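PDB 4MFI: Sn-glycerol-3-phosphate ABC transporter substrate-binding protein UspB from Mycobacterium tuberculosis, which probably binds glycerophosphocholine outside the membrane and delivers it to an ABC transporter for uptake. Local coordinates for residues D133-D138 with L346-S351; N335-S340 with K350-D355. One frame throughout, in Å; residues are numbered along the deposited sequence.

Overall arrangement
The two contacts lie on the same side of the chain's centre, with centres about 11 Å apart. Along the chain, 133-138 comes first, then 335-340, and 346-351 and 350-355 overlap at Lys350 and Ser351. Contact 1 links sequence-distant parts, with 207 residues between its segments; contact 2 is local. Both use the connection between helix 333-343 and helix 356-364. One part of this connection meets helix 133-137, beside the large mixed sheet, and the other packs back on helix 333-343. Thr336 OG1 probably hydrogen-bonds Val348 N at 2.9 Å, joining the contacts directly. The connection thus bridges helix 333-343 and the region around helix 133-137.

Contact 1: D133-D138 with L346-S351; sequences DSLLAD and LPVRKS
Lys350 reaches Asp133 in a salt bridge at the exposed end of a contact between the short helix 133-137 and the loop after helix 333-343, in a periplasmic-binding-protein fold. From CB, the lysine places CG anti to its carbonyl carbon (chi1 -60°). The chain then runs extended to CE. CE lies 3.2 Å from Asp133 OD1. NZ ends 2.8 Å from the same OD1 and donates to it. The ammonium group comes from above the carboxylate, 37° out of its plane. A second bond from NZ goes to the backbone O of Thr129, so the tip is held by one acceptor at the start of the helix and one in the loop before it. Further into the protein, a separate apolar touch is made by Leu135 and Val348. Leu135 points toward the loop, and its CD1 rests 3.9 Å from Val348 CA. The two side chains meet at about a right angle, with CD1 4.2 Å from Val348 CB. Leu135 also touches Pro149 and Arg152 of strand 144-160 in the large mixed sheet. At the salt bridge, one water donates to Asp133 OD2 over 2.7 Å and accepts a weak bond of 3.3 Å from Lys350 NZ.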
ATOM      1  N   ASP A 133       6.835 -12.149  -0.538  1.00  8.34           N
ATOM      2  CA  ASP A 133       6.915 -12.377   0.903  1.00  9.16           C
ATOM      3  C   ASP A 133       6.186 -11.317   1.711  1.00  7.19           C
ATOM      4  O   ASP A 133       5.352 -11.648   2.567  1.00  8.87           O
ATOM      5  CB  ASP A 133       8.371 -12.466   1.380  1.00 10.37           C
ATOM      6  CG  ASP A 133       9.059 -13.752   0.961  1.00 15.15           C
ATOM      7  OD1 ASP A 133       8.367 -14.685   0.509  1.00 15.63           O
ATOM      8  OD2 ASP A 133      10.303 -13.835   1.107  1.00 19.21           O
ATOM      9  N   SER A 134       6.482 -10.047   1.439  1.00  7.21           N
ATOM     10  CA  SER A 134       5.889  -8.969   2.223  1.00  8.08           C
ATOM     11  C   SER A 134       4.388  -8.893   1.999  1.00  8.11           C
ATOM     12  O   SER A 134       3.640  -8.592   2.926  1.00  8.63           O
ATOM     13  CB  SER A 134       6.542  -7.616   1.913  1.00  9.60           C
ATOM     14  OG  SER A 134       6.264  -7.227   0.580  1.00 10.96           O
ATOM     15  N   LEU A 135       3.947  -9.172   0.774  1.00  6.76           N
ATOM     16  CA  LEU A 135       2.533  -8.996   0.434  1.00  6.61           C
ATOM     17  C   LEU A 135       1.646 -10.003   1.156  1.00  7.37           C
ATOM     18  O   LEU A 135       0.512  -9.688   1.511  1.00  7.86           O
ATOM     19  CB  LEU A 135       2.307  -9.054  -1.078  1.00  6.89           C
ATOM     20  CG  LEU A 135       2.992  -7.952  -1.896  1.00  7.54           C
ATOM     21  CD1 LEU A 135       2.634  -8.086  -3.376  1.00  8.75           C
ATOM     22  CD2 LEU A 135       2.632  -6.566  -1.374  1.00  8.02           C
ATOM     23  N   LEU A 136       2.147 -11.215   1.370  1.00  7.84           N
ATOM     24  CA  LEU A 136       1.407 -12.189   2.163  1.00  7.39           C
ATOM     25  C   LEU A 136       1.570 -11.923   3.665  1.00  7.84           C
ATOM     26  O   LEU A 136       0.608 -12.060   4.435  1.00  8.00           O
ATOM     27  CB  LEU A 136       1.838 -13.614   1.808  1.00  9.73           C
ATOM     28  CG  LEU A 136       1.053 -14.713   2.530  1.00 10.15           C
ATOM     29  CD1 LEU A 136      -0.434 -14.613   2.220  1.00 12.01           C
ATOM     30  CD2 LEU A 136       1.587 -16.074   2.138  1.00 12.95           C
ATOM     31  N   ALA A 137       2.778 -11.533   4.074  1.00  6.72           N
ATOM     32  CA  ALA A 137       3.059 -11.218   5.480  1.00  6.42           C
ATOM     33  C   ALA A 137       2.240 -10.033   5.984  1.00  6.50           C
ATOM     34  O   ALA A 137       2.020  -9.894   7.189  1.00  7.66           O
ATOM     35  CB  ALA A 137       4.543 -10.951   5.683  1.00  7.89           C
ATOM     36  N   ASP A 138       1.797  -9.176   5.064  1.00  6.45           N
ATOM     37  CA  ASP A 138       0.948  -8.033   5.406  1.00  5.54           C
ATOM     38  C   ASP A 138      -0.311  -8.446   6.165  1.00  5.73           C
ATOM     39  O   ASP A 138      -0.873  -7.639   6.916  1.00  8.20           O
ATOM     40  CB  ASP A 138       0.497  -7.298   4.141  1.00  6.69           C
ATOM     41  CG  ASP A 138       1.595  -6.473   3.504  1.00  8.49           C
ATOM     42  OD1 ASP A 138       2.477  -5.942   4.219  1.00 10.14           O
ATOM     43  OD2 ASP A 138       1.559  -6.333   2.267  1.00  8.80           O
ATOM     44  N   LEU A 346       0.412  -4.288  -8.654  1.00  7.24           N
ATOM     45  CA  LEU A 346       1.614  -5.095  -8.822  1.00  7.77           C
ATOM     46  C   LEU A 346       1.293  -6.588  -8.751  1.00  7.78           C
ATOM     47  O   LEU A 346       0.438  -7.001  -7.969  1.00 10.45           O
ATOM     48  CB  LEU A 346       2.635  -4.716  -7.746  1.00  9.42           C
ATOM     49  CG  LEU A 346       2.994  -3.226  -7.724  1.00  8.99           C
ATOM     50  CD1 LEU A 346       3.943  -2.892  -6.583  1.00 11.72           C
ATOM     51  CD2 LEU A 346       3.583  -2.804  -9.063  1.00 12.50           C
ATOM     52  N   PRO A 347       1.978  -7.412  -9.564  1.00  7.58           N
ATOM     53  CA  PRO A 347       1.752  -8.860  -9.474  1.00  7.92           C
ATOM     54  C   PRO A 347       2.092  -9.368  -8.075  1.00  7.20           C
ATOM     55  O   PRO A 347       3.131  -8.987  -7.523  1.00  9.08           O
ATOM     56  CB  PRO A 347       2.726  -9.440 -10.515  1.00  9.84           C
ATOM     57  CG  PRO A 347       3.040  -8.294 -11.439  1.00 10.86           C
ATOM     58  CD  PRO A 347       2.973  -7.061 -10.589  1.00  9.05           C
ATOM     59  N   VAL A 348       1.232 -10.212  -7.504  1.00  7.24           N
ATOM     60  CA  VAL A 348       1.410 -10.622  -6.113  1.00  6.42           C
ATOM     61  C   VAL A 348       2.149 -11.953  -5.969  1.00  6.76           C
ATOM     62  O   VAL A 348       2.393 -12.408  -4.849  1.00  7.98           O
ATOM     63  CB  VAL A 348       0.062 -10.676  -5.356  1.00  6.35           C
ATOM     64  CG1 VAL A 348      -0.694  -9.356  -5.521  1.00  6.79           C
ATOM     65  CG2 VAL A 348      -0.799 -11.848  -5.836  1.00  8.09           C
ATOM     66  N   ARG A 349       2.508 -12.562  -7.102  1.00  7.18           N
ATOM     67  CA  ARG A 349       3.208 -13.842  -7.114  1.00  8.57           C
ATOM     68  C   ARG A 349       4.620 -13.671  -7.635  1.00  9.16           C
ATOM     69  O   ARG A 349       4.828 -12.995  -8.651  1.00  9.10           O
ATOM     70  CB  ARG A 349       2.474 -14.853  -8.008  1.00  9.69           C
ATOM     71  CG  ARG A 349       1.072 -15.216  -7.526  1.00  9.14           C
ATOM     72  CD  ARG A 349       1.117 -16.092  -6.281  1.00 10.39           C
ATOM     73  NE  ARG A 349       1.593 -17.421  -6.632  1.00 13.41           N
ATOM     74  CZ  ARG A 349       0.815 -18.491  -6.750  1.00 15.06           C
ATOM     75  NH1 ARG A 349      -0.493 -18.406  -6.521  1.00 16.82           N
ATOM     76  NH2 ARG A 349       1.349 -19.648  -7.098  1.00 15.84           N
ATOM     77  N   LYS A 350       5.580 -14.297  -6.958  1.00  9.15           N
ATOM     78  CA  LYS A 350       6.977 -14.238  -7.382  1.00  9.63           C
ATOM     79  C   LYS A 350       7.146 -14.749  -8.808  1.00 11.44           C
ATOM     80  O   LYS A 350       7.833 -14.131  -9.622  1.00 13.17           O
ATOM     81  CB  LYS A 350       7.856 -15.061  -6.435  1.00 10.00           C
ATOM     82  CG  LYS A 350       7.823 -14.583  -4.992  1.00 12.05           C
ATOM     83  CD  LYS A 350       8.625 -15.532  -4.113  1.00 12.23           C
ATOM     84  CE  LYS A 350       8.576 -15.111  -2.655  1.00 14.33           C
ATOM     85  NZ  LYS A 350       9.122 -16.176  -1.772  1.00 16.82           N
ATOM     86  N   SER A 351       6.501 -15.870  -9.113  1.00 11.36           N
ATOM     87  CA  SER A 351       6.661 -16.513 -10.413  1.00 13.87           C
ATOM     88  C   SER A 351       5.888 -15.836 -11.539  1.00 15.14           C
ATOM     89  O   SER A 351       5.916 -16.316 -12.676  1.00 20.17           O
ATOM     90  CB  SER A 351       6.239 -17.980 -10.341  1.00 15.32           C
ATOM     91  OG  SER A 351       4.839 -18.084 -10.164  1.00 17.78           O
TER
HETATM   92  O   HOH W   1      11.854 -15.791   0.109  1.00 41.87           O

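Contact 2: N335-S340 with K350-D355; sequences NTAYFS and KSAVDD
This contact belongs to the connection between helix 333-343 and helix 356-364, in the solute-binding-protein fold; the 3-10 segment 350-354 folds back on helix 333-343. The backbones come nearest at Ala337 and Ala352, whose CA atoms are 5.8 Å apart. Both residues point toward each other, and their CB atoms meet at 4.3 Å. Small side chains let the helix and the 3-10 segment lie this close. Beside this pair, the CG2 methyl of Thr336 lies 4.0 Å from Ala352 CB. Its OG1, anti to the backbone N (chi1 -168°), probably accepts from Val348 N. Asp355 follows the 3-10 segment as the N-cap of helix 356-364. Its OD2 passes 3.9 Å from Ala337 CB, a van der Waals contact. The same oxygen takes part in hydrogen bonds with Ser357 OG and Glu358 N. The backbone bond from Asp355 N to Ala352 O, 3.1 Å long, links Ala352 of the 3-10 segment to Asp355 just after it, the two residues that touch the helix. No hydrogen bond crosses between the segments. The direct contact is therefore van der Waals packing, mostly of methyl groups, while Thr336 bonds to the loop and Asp355 caps the next helix.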
ATOM      1  N   ASN A 335      -2.985 -15.030 -13.480  1.00 10.53           N
ATOM      2  CA  ASN A 335      -4.087 -14.110 -13.262  1.00  9.83           C
ATOM      3  C   ASN A 335      -3.680 -12.822 -12.568  1.00  9.35           C
ATOM      4  O   ASN A 335      -4.218 -11.757 -12.873  1.00  9.65           O
ATOM      5  CB  ASN A 335      -5.226 -14.818 -12.535  1.00 10.42           C
ATOM      6  CG  ASN A 335      -5.897 -15.844 -13.410  1.00 10.92           C
ATOM      7  OD1 ASN A 335      -5.901 -15.713 -14.636  1.00 12.03           O
ATOM      8  ND2 ASN A 335      -6.463 -16.877 -12.797  1.00 12.05           N
ATOM      9  N   THR A 336      -2.730 -12.898 -11.640  1.00  9.54           N
ATOM     10  CA  THR A 336      -2.236 -11.667 -11.035  1.00  9.08           C
ATOM     11  C   THR A 336      -1.436 -10.847 -12.056  1.00 10.05           C
ATOM     12  O   THR A 336      -1.483  -9.620 -12.045  1.00 10.63           O
ATOM     13  CB  THR A 336      -1.426 -11.914  -9.733  1.00  7.63           C
ATOM     14  OG1 THR A 336      -1.227 -10.665  -9.057  1.00  7.82           O
ATOM     15  CG2 THR A 336      -0.070 -12.554 -10.021  1.00  9.46           C
ATOM     16  N   ALA A 337      -0.729 -11.526 -12.955  1.00 10.45           N
ATOM     17  CA  ALA A 337      -0.037 -10.836 -14.040  1.00 10.81           C
ATOM     18  C   ALA A 337      -1.041 -10.086 -14.907  1.00 11.15           C
ATOM     19  O   ALA A 337      -0.851  -8.906 -15.214  1.00 11.68           O
ATOM     20  CB  ALA A 337       0.769 -11.817 -14.879  1.00 11.33           C
ATOM     21  N   TYR A 338      -2.117 -10.770 -15.290  1.00 10.87           N
ATOM     22  CA  TYR A 338      -3.188 -10.144 -16.061  1.00 11.66           C
ATOM     23  C   TYR A 338      -3.798  -8.943 -15.336  1.00 10.55           C
ATOM     24  O   TYR A 338      -3.952  -7.862 -15.924  1.00 12.05           O
ATOM     25  CB  TYR A 338      -4.279 -11.163 -16.408  1.00 12.07           C
ATOM     26  CG  TYR A 338      -5.518 -10.531 -16.994  1.00 14.93           C
ATOM     27  CD1 TYR A 338      -5.549 -10.115 -18.320  1.00 16.99           C
ATOM     28  CD2 TYR A 338      -6.652 -10.333 -16.214  1.00 15.52           C
ATOM     29  CE1 TYR A 338      -6.681  -9.525 -18.851  1.00 18.27           C
ATOM     30  CE2 TYR A 338      -7.785  -9.750 -16.733  1.00 18.41           C
ATOM     31  CZ  TYR A 338      -7.797  -9.344 -18.049  1.00 19.46           C
ATOM     32  OH  TYR A 338      -8.930  -8.759 -18.561  1.00 22.82           O
ATOM     33  N   PHE A 339      -4.140  -9.129 -14.063  1.00 10.63           N
ATOM     34  CA  PHE A 339      -4.728  -8.054 -13.276  1.00 10.61           C
ATOM     35  C   PHE A 339      -3.795  -6.843 -13.233  1.00  9.64           C
ATOM     36  O   PHE A 339      -4.235  -5.699 -13.404  1.00 10.31           O
ATOM     37  CB  PHE A 339      -5.041  -8.546 -11.860  1.00  9.56           C
ATOM     38  CG  PHE A 339      -5.881  -7.594 -11.055  1.00  9.64           C
ATOM     39  CD1 PHE A 339      -7.241  -7.461 -11.307  1.00 11.64           C
ATOM     40  CD2 PHE A 339      -5.320  -6.860 -10.018  1.00 11.09           C
ATOM     41  CE1 PHE A 339      -8.024  -6.595 -10.557  1.00 12.37           C
ATOM     42  CE2 PHE A 339      -6.098  -5.989  -9.263  1.00 11.74           C
ATOM     43  CZ  PHE A 339      -7.453  -5.858  -9.539  1.00 12.84           C
ATOM     44  N   SER A 340      -2.508  -7.106 -13.023  1.00 11.23           N
ATOM     45  CA  SER A 340      -1.486  -6.058 -13.001  1.00 11.53           C
ATOM     46  C   SER A 340      -1.422  -5.292 -14.322  1.00 12.19           C
ATOM     47  O   SER A 340      -1.384  -4.062 -14.335  1.00 13.00           O
ATOM     48  CB  SER A 340      -0.114  -6.667 -12.684  1.00 12.49           C
ATOM     49  OG  SER A 340       0.907  -5.688 -12.765  1.00 13.21           O
ATOM     50  N   LYS A 350       5.580 -14.297  -6.958  1.00  9.15           N
ATOM     51  CA  LYS A 350       6.977 -14.238  -7.382  1.00  9.63           C
ATOM     52  C   LYS A 350       7.146 -14.749  -8.808  1.00 11.44           C
ATOM     53  O   LYS A 350       7.833 -14.131  -9.622  1.00 13.17           O
ATOM     54  CB  LYS A 350       7.856 -15.061  -6.435  1.00 10.00           C
ATOM     55  CG  LYS A 350       7.823 -14.583  -4.992  1.00 12.05           C
ATOM     56  CD  LYS A 350       8.625 -15.532  -4.113  1.00 12.23           C
ATOM     57  CE  LYS A 350       8.576 -15.111  -2.655  1.00 14.33           C
ATOM     58  NZ  LYS A 350       9.122 -16.176  -1.772  1.00 16.82           N
ATOM     59  N   SER A 351       6.501 -15.870  -9.113  1.00 11.36           N
ATOM     60  CA  SER A 351       6.661 -16.513 -10.413  1.00 13.87           C
ATOM     61  C   SER A 351       5.888 -15.836 -11.539  1.00 15.14           C
ATOM     62  O   SER A 351       5.916 -16.316 -12.676  1.00 20.17           O
ATOM     63  CB  SER A 351       6.239 -17.980 -10.341  1.00 15.32           C
ATOM     64  OG  SER A 351       4.839 -18.084 -10.164  1.00 17.78           O
ATOM     65  N   ALA A 352       5.191 -14.739 -11.249  1.00 12.40           N
ATOM     66  CA  ALA A 352       4.512 -14.026 -12.325  1.00 15.74           C
ATOM     67  C   ALA A 352       5.523 -13.423 -13.308  1.00 21.71           C
ATOM     68  O   ALA A 352       5.183 -13.159 -14.463  1.00 23.75           O
ATOM     69  CB  ALA A 352       3.534 -12.979 -11.783  1.00 16.49           C
ATOM     70  N   VAL A 353       6.771 -13.247 -12.861  1.00 23.34           N
ATOM     71  CA  VAL A 353       7.841 -12.766 -13.743  1.00 25.98           C
ATOM     72  C   VAL A 353       8.134 -13.755 -14.866  1.00 27.98           C
ATOM     73  O   VAL A 353       8.682 -13.372 -15.896  1.00 29.69           O
ATOM     74  CB  VAL A 353       9.167 -12.454 -12.979  1.00 24.82           C
ATOM     75  CG1 VAL A 353       8.901 -11.554 -11.793  1.00 26.28           C
ATOM     76  CG2 VAL A 353       9.858 -13.730 -12.517  1.00 23.83           C
ATOM     77  N   ASP A 354       7.768 -15.021 -14.666  1.00 27.40           N
ATOM     78  CA  ASP A 354       8.020 -16.062 -15.664  1.00 28.14           C
ATOM     79  C   ASP A 354       6.841 -16.248 -16.618  1.00 28.60           C
ATOM     80  O   ASP A 354       6.912 -17.046 -17.556  1.00 30.83           O
ATOM     81  CB  ASP A 354       8.358 -17.396 -14.986  1.00 31.64           C
ATOM     82  CG  ASP A 354       9.615 -17.320 -14.140  1.00 37.15           C
ATOM     83  OD1 ASP A 354      10.573 -16.634 -14.557  1.00 38.39           O
ATOM     84  OD2 ASP A 354       9.643 -17.940 -13.053  1.00 40.38           O
ATOM     85  N   ASP A 355       5.757 -15.519 -16.372  1.00 27.02           N
ATOM     86  CA  ASP A 355       4.607 -15.527 -17.273  1.00 26.12           C
ATOM     87  C   ASP A 355       4.990 -14.864 -18.594  1.00 25.60           C
ATOM     88  O   ASP A 355       5.632 -13.813 -18.603  1.00 24.80           O
ATOM     89  CB  ASP A 355       3.418 -14.805 -16.624  1.00 26.01           C
ATOM     90  CG  ASP A 355       2.214 -14.702 -17.549  1.00 26.46           C
ATOM     91  OD1 ASP A 355       1.465 -15.693 -17.682  1.00 28.29           O
ATOM     92  OD2 ASP A 355       2.009 -13.618 -18.134  1.00 25.77           O
TER